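PDB 7BVJ: UDP-N-acetylglucosamine 3-dehydrogenase from Acidithiobacillus ferrooxidans, which catalyses the NAD(+)-dependent oxidation of the glucosamine 3-position of UDP-GlcNAc to a ketone, a step in the synthesis of a diamino sugar of lipid A. Local coordinates for residues R144-F148 and A210-R216; D190-A195 and V307-L311; W226-Y230 and I242-G246; H123-L129 and F235-L240. All blocks are in the same frame, centred on the assembly; numbering follows the deposited sequence.

Contact 1. Residues R144-F148 and A210-R216; sequences RLAPF and AASRVVR
The second of two parallel strands turns a corner at R213 and V214, yet V215 comes back to the first. Up to that corner R144-P147 and A210-S212 lie 4.6 Å apart at their axes, 7° from parallel. R144 pairs with A211 and L145 with S212. Three backbone hydrogen bonds set this register: R144 N to A210 O (3.0 Å), S212 N to R144 O (3.0 Å) and A146 N to S212 O (2.7 Å). At the corner psi drops to 13° at R213 and 28° at V214. S212 (chi1 t) forms an ST turn, its OG accepting from V214 N at 3.2 Å. V215 N then bonds to A146 O (3.2 Å), and V215 CG2 packs on L145 CB at 3.5 Å. A water donates to P147 O (2.7 Å) and R213 O (3.3 Å). F148 (chi1 t) sets its ring edge against R213 O, with CD1 3.5 Å from V214 CG1. Such a parallel pair is part of the mixed sheet of the C-terminal domain in the Gfo/Idh/MocA family. R144 and R213 pair outside the contact, with D165 and D193. The contact itself therefore relies on backbone hydrogen bonding and small apolar patches.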
loop_
_atom_site.group_PDB
_atom_site.type_symbol
_atom_site.label_atom_id
_atom_site.label_comp_id
_atom_site.label_asym_id
_atom_site.label_seq_id
_atom_site.Cartn_x
_atom_site.Cartn_y
_atom_site.Cartn_z
ATOM N N ARG A 144 10.400 -1.639 -8.761
ATOM C CA ARG A 144 10.229 -0.508 -7.847
ATOM C C ARG A 144 11.611 -0.147 -7.304
ATOM O O ARG A 144 12.100 -0.772 -6.360
ATOM C CB ARG A 144 9.259 -0.845 -6.726
ATOM C CG ARG A 144 8.622 0.356 -6.077
ATOM C CD ARG A 144 7.346 -0.049 -5.334
ATOM N NE ARG A 144 6.255 -0.409 -6.244
ATOM C CZ ARG A 144 5.322 0.440 -6.679
ATOM N NH1 ARG A 144 5.347 1.716 -6.294
ATOM N NH2 ARG A 144 4.364 0.014 -7.498
ATOM N N LEU A 145 12.221 0.861 -7.902
ATOM C CA LEU A 145 13.610 1.226 -7.690
ATOM C C LEU A 145 13.649 2.646 -7.157
ATOM O O LEU A 145 13.176 3.573 -7.824
ATOM C CB LEU A 145 14.397 1.126 -9.000
ATOM C CG LEU A 145 14.079 -0.025 -9.956
ATOM C CD1 LEU A 145 15.013 0.005 -11.165
ATOM C CD2 LEU A 145 14.198 -1.375 -9.244
ATOM N N ALA A 146 14.210 2.818 -5.960
ATOM C CA ALA A 146 14.288 4.115 -5.314
ATOM C C ALA A 146 15.742 4.531 -5.119
ATOM O O ALA A 146 16.582 3.698 -4.766
ATOM C CB ALA A 146 13.578 4.086 -3.958
ATOM N N PRO A 147 16.077 5.793 -5.371
ATOM C CA PRO A 147 17.449 6.246 -5.133
ATOM C C PRO A 147 17.798 6.204 -3.654
ATOM O O PRO A 147 16.942 6.359 -2.778
ATOM C CB PRO A 147 17.441 7.686 -5.658
ATOM C CG PRO A 147 16.028 8.126 -5.489
ATOM C CD PRO A 147 15.191 6.901 -5.773
ATOM N N PHE A 148 19.077 5.990 -3.378
ATOM C CA PHE A 148 19.534 5.969 -1.995
ATOM C C PHE A 148 19.491 7.379 -1.414
ATOM O O PHE A 148 20.066 8.312 -1.983
ATOM C CB PHE A 148 20.939 5.384 -1.909
ATOM C CG PHE A 148 21.247 4.802 -0.575
ATOM C CD1 PHE A 148 20.595 3.662 -0.140
ATOM C CD2 PHE A 148 22.156 5.412 0.265
ATOM C CE1 PHE A 148 20.864 3.119 1.107
ATOM C CE2 PHE A 148 22.431 4.882 1.512
ATOM C CZ PHE A 148 21.784 3.737 1.934
ATOM N N ALA A 210 10.869 -6.944 -8.760
ATOM C CA ALA A 210 12.161 -6.411 -8.356
ATOM C C ALA A 210 11.977 -5.143 -7.530
ATOM O O ALA A 210 11.069 -4.347 -7.784
ATOM C CB ALA A 210 13.038 -6.135 -9.584
ATOM N N ALA A 211 12.832 -4.962 -6.529
ATOM C CA ALA A 211 12.811 -3.743 -5.738
ATOM C C ALA A 211 14.238 -3.390 -5.335
ATOM O O ALA A 211 15.053 -4.277 -5.093
ATOM C CB ALA A 211 11.912 -3.894 -4.501
ATOM N N SER A 212 14.537 -2.091 -5.295
ATOM C CA SER A 212 15.866 -1.595 -4.948
ATOM C C SER A 212 15.761 -0.231 -4.266
ATOM O O SER A 212 14.898 0.589 -4.604
ATOM C CB SER A 212 16.767 -1.475 -6.180
ATOM O OG SER A 212 18.021 -0.906 -5.820
ATOM N N ARG A 213 16.671 0.006 -3.316
ATOM C CA ARG A 213 16.787 1.286 -2.627
ATOM C C ARG A 213 18.101 2.002 -2.924
ATOM O O ARG A 213 18.428 2.979 -2.240
ATOM C CB ARG A 213 16.625 1.100 -1.110
ATOM C CG ARG A 213 17.634 0.179 -0.494
ATOM C CD ARG A 213 17.503 0.103 1.012
ATOM N NE ARG A 213 18.603 -0.669 1.578
ATOM C CZ ARG A 213 18.619 -1.184 2.800
ATOM N NH1 ARG A 213 17.591 -0.999 3.614
ATOM N NH2 ARG A 213 19.676 -1.879 3.212
ATOM N N VAL A 214 18.855 1.562 -3.927
ATOM C CA VAL A 214 20.151 2.165 -4.222
ATOM C C VAL A 214 20.323 2.541 -5.696
ATOM O O VAL A 214 21.447 2.535 -6.205
ATOM C CB VAL A 214 21.287 1.216 -3.794
ATOM C CG1 VAL A 214 21.322 1.062 -2.289
ATOM C CG2 VAL A 214 21.134 -0.152 -4.485
ATOM N N VAL A 215 19.240 2.848 -6.414
ATOM C CA VAL A 215 19.405 3.139 -7.843
ATOM C C VAL A 215 19.803 4.600 -8.039
ATOM O O VAL A 215 19.759 5.400 -7.096
ATOM C CB VAL A 215 18.139 2.821 -8.662
ATOM C CG1 VAL A 215 18.049 1.333 -8.969
ATOM C CG2 VAL A 215 16.908 3.320 -7.948
ATOM N N ARG A 216 20.198 4.951 -9.268
ATOM C CA ARG A 216 20.457 6.350 -9.605
ATOM C C ARG A 216 19.159 7.149 -9.673
ATOM O O ARG A 216 18.942 8.085 -8.889
ATOM C CB ARG A 216 21.202 6.441 -10.941
ATOM C CG ARG A 216 22.575 5.781 -10.971
ATOM C CD ARG A 216 23.572 6.618 -11.768
ATOM N NE ARG A 216 23.809 7.913 -11.131
ATOM C CZ ARG A 216 24.930 8.617 -11.255
ATOM N NH1 ARG A 216 25.923 8.152 -12.003
ATOM N NH2 ARG A 216 25.059 9.786 -10.634
HETATM O O HOH W 1 15.761 4.587 -1.175
#

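Contact 2. Residues D190-A195 and V307-L311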
loop_
_atom_site.group_PDB
_atom_site.type_symbol
_atom_site.label_atom_id
_atom_site.label_comp_id
_atom_site.label_asym_id
_atom_site.label_seq_id
_atom_site.Cartn_x
_atom_site.Cartn_y
_atom_site.Cartn_z
ATOM N N ASP A 190 24.406 -5.871 5.816
ATOM C CA ASP A 190 23.939 -7.244 5.667
ATOM C C ASP A 190 22.490 -7.339 5.188
ATOM O O ASP A 190 22.055 -8.436 4.811
ATOM C CB ASP A 190 24.067 -7.969 7.006
ATOM C CG ASP A 190 23.379 -7.216 8.150
ATOM O OD1 ASP A 190 23.416 -5.955 8.182
ATOM O OD2 ASP A 190 22.786 -7.898 9.019
ATOM N N LYS A 191 21.733 -6.239 5.242
ATOM C CA LYS A 191 20.350 -6.207 4.779
ATOM C C LYS A 191 20.316 -5.991 3.277
ATOM O O LYS A 191 21.122 -5.232 2.732
ATOM C CB LYS A 191 19.571 -5.072 5.445
ATOM C CG LYS A 191 19.421 -5.212 6.936
ATOM C CD LYS A 191 18.675 -6.475 7.275
ATOM C CE LYS A 191 18.497 -6.616 8.771
ATOM N NZ LYS A 191 18.239 -8.038 9.147
ATOM N N ALA A 192 19.348 -6.626 2.619
ATOM C CA ALA A 192 19.241 -6.525 1.170
ATOM C C ALA A 192 19.092 -5.066 0.763
ATOM O O ALA A 192 18.309 -4.323 1.363
ATOM C CB ALA A 192 18.047 -7.348 0.668
ATOM N N ASP A 193 19.877 -4.640 -0.228
ATOM C CA ASP A 193 19.629 -3.359 -0.879
ATOM C C ASP A 193 18.810 -3.518 -2.145
ATOM O O ASP A 193 18.216 -2.544 -2.617
ATOM C CB ASP A 193 20.938 -2.655 -1.237
ATOM C CG ASP A 193 21.758 -2.277 -0.010
ATOM O OD1 ASP A 193 21.223 -1.605 0.917
ATOM O OD2 ASP A 193 22.944 -2.662 0.013
ATOM N N MET A 194 18.810 -4.710 -2.719
ATOM C CA MET A 194 17.925 -5.004 -3.831
ATOM C C MET A 194 17.483 -6.447 -3.692
ATOM O O MET A 194 18.219 -7.285 -3.183
ATOM C CB MET A 194 18.618 -4.775 -5.175
ATOM C CG MET A 194 20.096 -5.104 -5.114
ATOM S SD MET A 194 20.957 -4.900 -6.676
ATOM C CE MET A 194 21.249 -3.132 -6.651
ATOM N N ALA A 195 16.258 -6.721 -4.101
ATOM C CA ALA A 195 15.767 -8.084 -4.083
ATOM C C ALA A 195 14.892 -8.301 -5.306
ATOM O O ALA A 195 14.384 -7.359 -5.914
ATOM C CB ALA A 195 14.998 -8.405 -2.796
ATOM N N VAL A 307 14.765 -14.161 0.850
ATOM C CA VAL A 307 15.861 -13.243 0.548
ATOM C C VAL A 307 16.968 -13.395 1.581
ATOM O O VAL A 307 18.149 -13.543 1.240
ATOM C CB VAL A 307 15.356 -11.789 0.486
ATOM C CG1 VAL A 307 16.529 -10.843 0.481
ATOM C CG2 VAL A 307 14.438 -11.541 -0.748
ATOM N N GLU A 308 16.595 -13.365 2.863
ATOM C CA GLU A 308 17.589 -13.542 3.915
ATOM C C GLU A 308 18.244 -14.920 3.838
ATOM O O GLU A 308 19.407 -15.073 4.221
ATOM C CB GLU A 308 16.951 -13.295 5.291
ATOM C CG GLU A 308 16.187 -11.940 5.351
ATOM C CD GLU A 308 16.155 -11.271 6.729
ATOM O OE1 GLU A 308 15.064 -10.813 7.155
ATOM O OE2 GLU A 308 17.227 -11.180 7.375
ATOM N N ALA A 309 17.530 -15.932 3.333
ATOM C CA ALA A 309 18.164 -17.240 3.172
ATOM C C ALA A 309 19.199 -17.211 2.052
ATOM O O ALA A 309 20.308 -17.731 2.211
ATOM C CB ALA A 309 17.115 -18.320 2.913
ATOM N N PHE A 310 18.852 -16.609 0.908
ATOM C CA PHE A 310 19.840 -16.418 -0.156
ATOM C C PHE A 310 21.089 -15.714 0.365
ATOM O O PHE A 310 22.217 -16.128 0.077
ATOM C CB PHE A 310 19.234 -15.609 -1.305
ATOM C CG PHE A 310 20.085 -15.567 -2.556
ATOM C CD1 PHE A 310 20.746 -14.410 -2.915
ATOM C CD2 PHE A 310 20.162 -16.661 -3.407
ATOM C CE1 PHE A 310 21.520 -14.352 -4.071
ATOM C CE2 PHE A 310 20.919 -16.598 -4.564
ATOM C CZ PHE A 310 21.601 -15.447 -4.891
ATOM N N LEU A 311 20.901 -14.634 1.127
ATOM C CA LEU A 311 22.033 -13.798 1.492
ATOM C C LEU A 311 22.946 -14.477 2.501
ATOM O O LEU A 311 24.125 -14.120 2.589
ATOM C CB LEU A 311 21.544 -12.454 2.038
ATOM C CG LEU A 311 21.119 -11.466 0.953
ATOM C CD1 LEU A 311 20.229 -10.363 1.504
ATOM C CD2 LEU A 311 22.336 -10.881 0.297
#
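This is helix-on-sheet packing in the C-terminal domain. The helix 290-312 lies against the start of strand 194-201 and the loop before it. V307 comes first and points at the sheet. Its t rotamer sets CG1 3.8 Å from A192 CB and CG2 3.8 Å from A195 CB, so one valine meets two alanines. I158 of helix 157-173 also touches V307 and A195, which makes this the more buried end. Between the two alanines D193 faces away from the helix. It shares a classic beta bulge with M194 opposite V185, and its carboxylate pairs with R213. E308 follows at the side of the helix. Its carboxylate reaches the amine of K191 in a long salt bridge near the surface. A309 and F310 turn to other sides of the helix and take no part. One helical turn after V307, L311 points back at the loop, and its N bonds to V307 O at 3.0 Å. At the loop end L311 CD1 lies 3.8 Å from A192 CB and 4.2 Å from D190 O.

Contact 3. Residues W226-Y230 and I242-G246; sequences WQDRY and IYHRG. With F8U ((2R,3R)-2,3-bis(oxidanyl)butane-1,4-disulfonic acid), chain F.
Y230 and Y243 form an antiparallel hydrogen-bonded pair, CA atoms 5.0 Å apart. Both backbone bonds are made: Y230 N to Y243 O (3.0 Å) and Y243 N to Y230 O (2.8 Å). Beyond R229 the chains diverge, and a water bridges the gap. It donates to D228 O (3.0 Å) and accepts from R245 N (2.7 Å). R245 NH1 donates to D228 OD1 (2.7 Å), a hydrogen-bonded salt bridge. In the turn W226-R229, which leads into strand 229-234, W226 N donates to R229 O (3.1 Å). W226 NE1 bonds to G135 O. R229 NH1 lies 3.1 Å from H244 ND1. The tyrosines share one face of the sheet. Y230 (chi1 t) points its ring edge at the ring face of Y243 (chi1 m), centroids 4.9 Å apart, planes at 65°. Y230 OH donates to O07 of the disulfonic acid F8U at 2.8 Å; S232 binds F8U too. This is the open end of the hairpin of strands 229-234 and 239-245, which supplies Y230 to the F8U pocket.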
loop_
_atom_site.group_PDB
_atom_site.type_symbol
_atom_site.label_atom_id
_atom_site.label_comp_id
_atom_site.label_asym_id
_atom_site.label_seq_id
_atom_site.Cartn_x
_atom_site.Cartn_y
_atom_site.Cartn_z
ATOM N N TRP A 226 -1.635 -10.808 -20.287
ATOM C CA TRP A 226 -2.752 -11.723 -20.443
ATOM C C TRP A 226 -2.544 -12.511 -21.727
ATOM O O TRP A 226 -1.609 -12.265 -22.492
ATOM C CB TRP A 226 -4.090 -10.978 -20.489
ATOM C CG TRP A 226 -4.462 -10.227 -19.241
ATOM C CD1 TRP A 226 -5.286 -10.660 -18.239
ATOM C CD2 TRP A 226 -4.057 -8.903 -18.880
ATOM N NE1 TRP A 226 -5.400 -9.698 -17.273
ATOM C CE2 TRP A 226 -4.661 -8.605 -17.642
ATOM C CE3 TRP A 226 -3.226 -7.944 -19.475
ATOM C CZ2 TRP A 226 -4.470 -7.385 -16.989
ATOM C CZ3 TRP A 226 -3.042 -6.745 -18.839
ATOM C CH2 TRP A 226 -3.672 -6.461 -17.606
ATOM N N GLN A 227 -3.447 -13.461 -21.980
ATOM C CA GLN A 227 -3.352 -14.268 -23.192
ATOM C C GLN A 227 -3.491 -13.436 -24.462
ATOM O O GLN A 227 -2.995 -13.842 -25.518
ATOM C CB GLN A 227 -4.425 -15.353 -23.164
ATOM C CG GLN A 227 -4.127 -16.543 -24.033
ATOM C CD GLN A 227 -4.538 -17.837 -23.373
ATOM O OE1 GLN A 227 -4.794 -17.879 -22.163
ATOM N NE2 GLN A 227 -4.598 -18.908 -24.157
ATOM N N ASP A 228 -4.149 -12.281 -24.395
ATOM C CA ASP A 228 -4.380 -11.499 -25.601
ATOM C C ASP A 228 -4.041 -10.026 -25.441
ATOM O O ASP A 228 -4.386 -9.236 -26.329
ATOM C CB ASP A 228 -5.835 -11.640 -26.053
ATOM C CG ASP A 228 -6.140 -13.020 -26.576
ATOM O OD1 ASP A 228 -5.406 -13.484 -27.484
ATOM O OD2 ASP A 228 -7.104 -13.642 -26.067
ATOM N N ARG A 229 -3.367 -9.634 -24.357
ATOM C CA ARG A 229 -3.100 -8.225 -24.096
ATOM C C ARG A 229 -1.756 -8.065 -23.409
ATOM O O ARG A 229 -1.258 -8.981 -22.748
ATOM C CB ARG A 229 -4.173 -7.579 -23.212
ATOM C CG ARG A 229 -5.349 -7.046 -23.966
ATOM C CD ARG A 229 -6.615 -7.069 -23.141
ATOM N NE ARG A 229 -7.757 -7.523 -23.944
ATOM C CZ ARG A 229 -8.242 -6.881 -25.009
ATOM N NH1 ARG A 229 -7.699 -5.738 -25.424
ATOM N NH2 ARG A 229 -9.278 -7.389 -25.672
ATOM N N TYR A 230 -1.191 -6.871 -23.556
ATOM C CA TYR A 230 -0.000 -6.482 -22.811
ATOM C C TYR A 230 -0.198 -5.069 -22.284
ATOM O O TYR A 230 -0.393 -4.141 -23.067
ATOM C CB TYR A 230 1.233 -6.586 -23.705
ATOM C CG TYR A 230 2.452 -5.767 -23.334
ATOM C CD1 TYR A 230 2.680 -4.527 -23.919
ATOM C CD2 TYR A 230 3.416 -6.268 -22.466
ATOM C CE1 TYR A 230 3.810 -3.785 -23.621
ATOM C CE2 TYR A 230 4.557 -5.535 -22.162
ATOM C CZ TYR A 230 4.751 -4.294 -22.745
ATOM O OH TYR A 230 5.879 -3.557 -22.456
ATOM N N ILE A 242 -1.653 -0.281 -23.641
ATOM C CA ILE A 242 -2.249 -1.602 -23.795
ATOM C C ILE A 242 -2.086 -2.025 -25.243
ATOM O O ILE A 242 -2.543 -1.328 -26.155
ATOM C CB ILE A 242 -3.728 -1.612 -23.388
ATOM C CG1 ILE A 242 -3.873 -1.129 -21.950
ATOM C CG2 ILE A 242 -4.334 -2.994 -23.557
ATOM C CD1 ILE A 242 -5.318 -0.965 -21.508
ATOM N N TYR A 243 -1.436 -3.160 -25.458
ATOM C CA TYR A 243 -1.226 -3.697 -26.791
ATOM C C TYR A 243 -2.166 -4.876 -26.984
ATOM O O TYR A 243 -2.266 -5.742 -26.104
ATOM C CB TYR A 243 0.226 -4.142 -27.014
ATOM C CG TYR A 243 1.303 -3.070 -26.876
ATOM C CD1 TYR A 243 1.024 -1.824 -26.312
ATOM C CD2 TYR A 243 2.610 -3.314 -27.299
ATOM C CE1 TYR A 243 2.007 -0.853 -26.171
ATOM C CE2 TYR A 243 3.604 -2.341 -27.169
ATOM C CZ TYR A 243 3.292 -1.110 -26.605
ATOM O OH TYR A 243 4.251 -0.127 -26.464
ATOM N N HIS A 244 -2.826 -4.905 -28.135
ATOM C CA HIS A 244 -3.619 -6.097 -28.525
ATOM C C HIS A 244 -3.286 -6.420 -29.980
ATOM O O HIS A 244 -2.900 -5.519 -30.697
ATOM C CB HIS A 244 -5.115 -5.945 -28.254
ATOM C CG HIS A 244 -5.603 -4.552 -28.378
ATOM N ND1 HIS A 244 -6.103 -3.858 -27.303
ATOM C CD2 HIS A 244 -5.659 -3.726 -29.439
ATOM C CE1 HIS A 244 -6.424 -2.647 -27.688
ATOM N NE2 HIS A 244 -6.173 -2.548 -29.001
ATOM N N ARG A 245 -3.586 -7.632 -30.416
ATOM C CA ARG A 245 -3.279 -8.024 -31.795
ATOM C C ARG A 245 -4.155 -7.240 -32.779
ATOM O O ARG A 245 -5.388 -7.327 -32.734
ATOM C CB ARG A 245 -3.454 -9.534 -31.967
ATOM C CG ARG A 245 -2.669 -10.338 -30.932
ATOM C CD ARG A 245 -2.686 -11.843 -31.194
ATOM N NE ARG A 245 -3.124 -12.595 -30.013
ATOM C CZ ARG A 245 -2.385 -13.504 -29.377
ATOM N NH1 ARG A 245 -2.875 -14.140 -28.317
ATOM N NH2 ARG A 245 -1.160 -13.784 -29.803
ATOM N N GLY A 246 -3.513 -6.470 -33.668
ATOM C CA GLY A 246 -4.188 -5.385 -34.372
ATOM C C GLY A 246 -3.706 -5.003 -35.765
ATOM O O GLY A 246 -3.535 -5.867 -36.633
HETATM C C01 F8U F . 10.957 -4.022 -21.198
HETATM C C02 F8U F . 11.365 -2.687 -21.833
HETATM C C03 F8U F . 10.309 -1.599 -22.025
HETATM C C04 F8U F . 8.855 -2.031 -22.068
HETATM O O06 F8U F . 8.235 0.567 -23.016
HETATM O O07 F8U F . 6.604 -1.018 -23.274
HETATM O O08 F8U F . 7.245 -0.133 -21.070
HETATM O O09 F8U F . 10.572 -0.990 -23.234
HETATM O O10 F8U F . 12.305 -2.083 -21.010
HETATM O O12 F8U F . 10.987 -6.232 -22.941
HETATM O O13 F8U F . 9.061 -6.006 -21.757
HETATM O O14 F8U F . 9.535 -4.266 -23.430
HETATM S S05 F8U F . 7.697 -0.642 -22.346
HETATM S S11 F8U F . 10.132 -5.152 -22.376
HETATM O O HOH W 2 -5.323 -9.352 -29.166
#

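Contact 4. Residues H123-L129 and F235-L240; sequences HPAIQYL and FLNNTL
The ring of H123 fills the hollow between the start of helix 124-132 and the turn that precedes strand 239-245. H123 (chi1 t) is the N-cap residue. Its ND1 accepts from A125 N at 3.2 Å, and its NE2 donates to F235 O at 3.1 Å. The edge of the F235 ring (chi1 m) meets the face of the imidazole in a T-shaped stack, centroids 4.8 Å apart and planes at 87°. The same ring's edge takes I126, with CD1 3.2 Å from F235 CE2. N238 has a left-handed backbone (59/48) and forms a G1 bulge with T239 opposite D234. Its OD1 sits 3.1 Å from H123 CE1 and 3.5 Å from P124 CG. L240 (chi1 t, chi2 p) is the bump at the other end. It points at the helix between A125, Y128 and L129: L240 CD2 to Y128 CD1 is 3.5 Å, L240 CD1 to L129 CD1 4.2 Å. V233 of strand 229-234 packs on A125, L129 and L240, while L168 of helix 157-173 covers I126 and F235.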
loop_
_atom_site.group_PDB
_atom_site.type_symbol
_atom_site.label_atom_id
_atom_site.label_comp_id
_atom_site.label_asym_id
_atom_site.label_seq_id
_atom_site.Cartn_x
_atom_site.Cartn_y
_atom_site.Cartn_z
ATOM N N HIS A 123 -4.237 3.794 -7.528
ATOM C CA HIS A 123 -3.529 4.413 -8.638
ATOM C C HIS A 123 -4.412 4.420 -9.887
ATOM O O HIS A 123 -5.120 3.442 -10.149
ATOM C CB HIS A 123 -2.224 3.668 -8.932
ATOM C CG HIS A 123 -1.289 4.442 -9.809
ATOM N ND1 HIS A 123 -1.482 4.576 -11.167
ATOM C CD2 HIS A 123 -0.183 5.167 -9.515
ATOM C CE1 HIS A 123 -0.527 5.335 -11.675
ATOM N NE2 HIS A 123 0.276 5.706 -10.693
ATOM N N PRO A 124 -4.410 5.512 -10.664
ATOM C CA PRO A 124 -5.332 5.597 -11.815
ATOM C C PRO A 124 -5.178 4.461 -12.823
ATOM O O PRO A 124 -6.176 3.995 -13.396
ATOM C CB PRO A 124 -4.984 6.960 -12.438
ATOM C CG PRO A 124 -4.392 7.762 -11.328
ATOM C CD PRO A 124 -3.725 6.793 -10.387
ATOM N N ALA A 125 -3.950 3.995 -13.057
ATOM C CA ALA A 125 -3.757 2.916 -14.017
ATOM C C ALA A 125 -4.379 1.621 -13.517
ATOM O O ALA A 125 -4.995 0.872 -14.294
ATOM C CB ALA A 125 -2.268 2.723 -14.294
ATOM N N ILE A 126 -4.259 1.357 -12.217
ATOM C CA ILE A 126 -4.810 0.122 -11.669
ATOM C C ILE A 126 -6.334 0.185 -11.668
ATOM O O ILE A 126 -7.009 -0.807 -11.957
ATOM C CB ILE A 126 -4.245 -0.146 -10.260
ATOM C CG1 ILE A 126 -2.939 -0.945 -10.318
ATOM C CG2 ILE A 126 -5.219 -1.003 -9.453
ATOM C CD1 ILE A 126 -1.908 -0.459 -11.299
ATOM N N GLN A 127 -6.901 1.348 -11.350
ATOM C CA GLN A 127 -8.352 1.473 -11.378
ATOM C C GLN A 127 -8.876 1.255 -12.787
ATOM O O GLN A 127 -9.869 0.547 -12.985
ATOM C CB GLN A 127 -8.778 2.844 -10.844
ATOM C CG GLN A 127 -10.296 3.089 -10.841
ATOM C CD GLN A 127 -10.744 3.999 -9.696
ATOM O OE1 GLN A 127 -10.193 3.944 -8.586
ATOM N NE2 GLN A 127 -11.743 4.845 -9.962
ATOM N N TYR A 128 -8.191 1.829 -13.780
ATOM C CA TYR A 128 -8.609 1.642 -15.161
ATOM C C TYR A 128 -8.536 0.177 -15.569
ATOM O O TYR A 128 -9.442 -0.337 -16.242
ATOM C CB TYR A 128 -7.749 2.497 -16.092
ATOM C CG TYR A 128 -8.168 2.368 -17.545
ATOM C CD1 TYR A 128 -7.623 1.383 -18.360
ATOM C CD2 TYR A 128 -9.113 3.222 -18.094
ATOM C CE1 TYR A 128 -8.002 1.255 -19.668
ATOM C CE2 TYR A 128 -9.495 3.100 -19.407
ATOM C CZ TYR A 128 -8.936 2.114 -20.187
ATOM O OH TYR A 128 -9.309 1.992 -21.496
ATOM N N LEU A 129 -7.454 -0.509 -15.190
ATOM C CA LEU A 129 -7.288 -1.898 -15.610
ATOM C C LEU A 129 -8.282 -2.806 -14.901
ATOM O O LEU A 129 -8.770 -3.783 -15.482
ATOM C CB LEU A 129 -5.849 -2.363 -15.353
ATOM C CG LEU A 129 -4.809 -1.809 -16.321
ATOM C CD1 LEU A 129 -3.427 -2.046 -15.784
ATOM C CD2 LEU A 129 -5.012 -2.443 -17.701
ATOM N N PHE A 235 4.039 3.937 -13.257
ATOM C CA PHE A 235 3.397 4.509 -12.083
ATOM C C PHE A 235 3.879 5.933 -11.828
ATOM O O PHE A 235 3.080 6.821 -11.503
ATOM C CB PHE A 235 3.682 3.632 -10.862
ATOM C CG PHE A 235 2.886 2.354 -10.828
ATOM C CD1 PHE A 235 3.514 1.123 -10.959
ATOM C CD2 PHE A 235 1.513 2.385 -10.651
ATOM C CE1 PHE A 235 2.780 -0.067 -10.929
ATOM C CE2 PHE A 235 0.763 1.207 -10.618
ATOM C CZ PHE A 235 1.399 -0.022 -10.755
ATOM N N LEU A 236 5.186 6.166 -11.968
ATOM C CA LEU A 236 5.752 7.475 -11.664
ATOM C C LEU A 236 5.208 8.536 -12.608
ATOM O O LEU A 236 4.691 9.573 -12.171
ATOM C CB LEU A 236 7.279 7.413 -11.749
ATOM C CG LEU A 236 8.046 7.986 -10.566
ATOM C CD1 LEU A 236 7.438 7.502 -9.258
ATOM C CD2 LEU A 236 9.505 7.583 -10.666
ATOM N N ASN A 237 5.300 8.281 -13.910
ATOM C CA ASN A 237 4.861 9.238 -14.910
ATOM C C ASN A 237 3.376 9.140 -15.214
ATOM O O ASN A 237 2.880 9.924 -16.026
ATOM C CB ASN A 237 5.700 9.061 -16.172
ATOM C CG ASN A 237 7.180 9.300 -15.905
ATOM O OD1 ASN A 237 7.539 9.959 -14.929
ATOM N ND2 ASN A 237 8.041 8.760 -16.757
ATOM N N ASN A 238 2.664 8.221 -14.557
ATOM C CA ASN A 238 1.214 8.054 -14.668
ATOM C C ASN A 238 0.774 7.771 -16.109
ATOM O O ASN A 238 -0.178 8.375 -16.620
ATOM C CB ASN A 238 0.478 9.273 -14.092
ATOM C CG ASN A 238 -0.969 8.965 -13.697
ATOM O OD1 ASN A 238 -1.236 8.045 -12.922
ATOM N ND2 ASN A 238 -1.905 9.745 -14.227
ATOM N N THR A 239 1.455 6.818 -16.761
ATOM C CA THR A 239 1.096 6.431 -18.123
ATOM C C THR A 239 0.756 4.952 -18.215
ATOM O O THR A 239 1.318 4.121 -17.498
ATOM C CB THR A 239 2.218 6.737 -19.130
ATOM O OG1 THR A 239 3.378 5.959 -18.817
ATOM C CG2 THR A 239 2.577 8.224 -19.115
ATOM N N LEU A 240 -0.153 4.623 -19.142
ATOM C CA LEU A 240 -0.592 3.249 -19.352
ATOM C C LEU A 240 -0.723 2.962 -20.843
ATOM O O LEU A 240 -1.330 3.745 -21.581
ATOM C CB LEU A 240 -1.922 2.981 -18.630
ATOM C CG LEU A 240 -2.783 1.799 -19.087
ATOM C CD1 LEU A 240 -2.094 0.478 -18.819
ATOM C CD2 LEU A 240 -4.107 1.840 -18.382
#

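In the fold
All four contacts reach the mixed sheet of the C-terminal domain. Contacts 1 and 2 meet where strands 194-201 and 206-215 are neighbours. R213 NH2 bridges to D193 OD1 at 2.8 Å, and A195 N lies 2.9 Å from A211 O. Contact 1 also touches contact 4, with R144 NH2 3.7 Å from F235 CD1. Contacts 3 and 4 share strand 239-245, and I242 CD1 packs 3.9 Å from Y128 CE1. Contacts 2 and 3 lie far apart, centres about 35 Å. F8U is hydrogen-bonded to Y230 of contact 3. The side chain of L145 in contact 1 is about 10 Å from the bound F8U. The side chain of L240 in contact 4 is also about 10 Å from F8U. The bound NAD is about 13 Å from the side chain of A146.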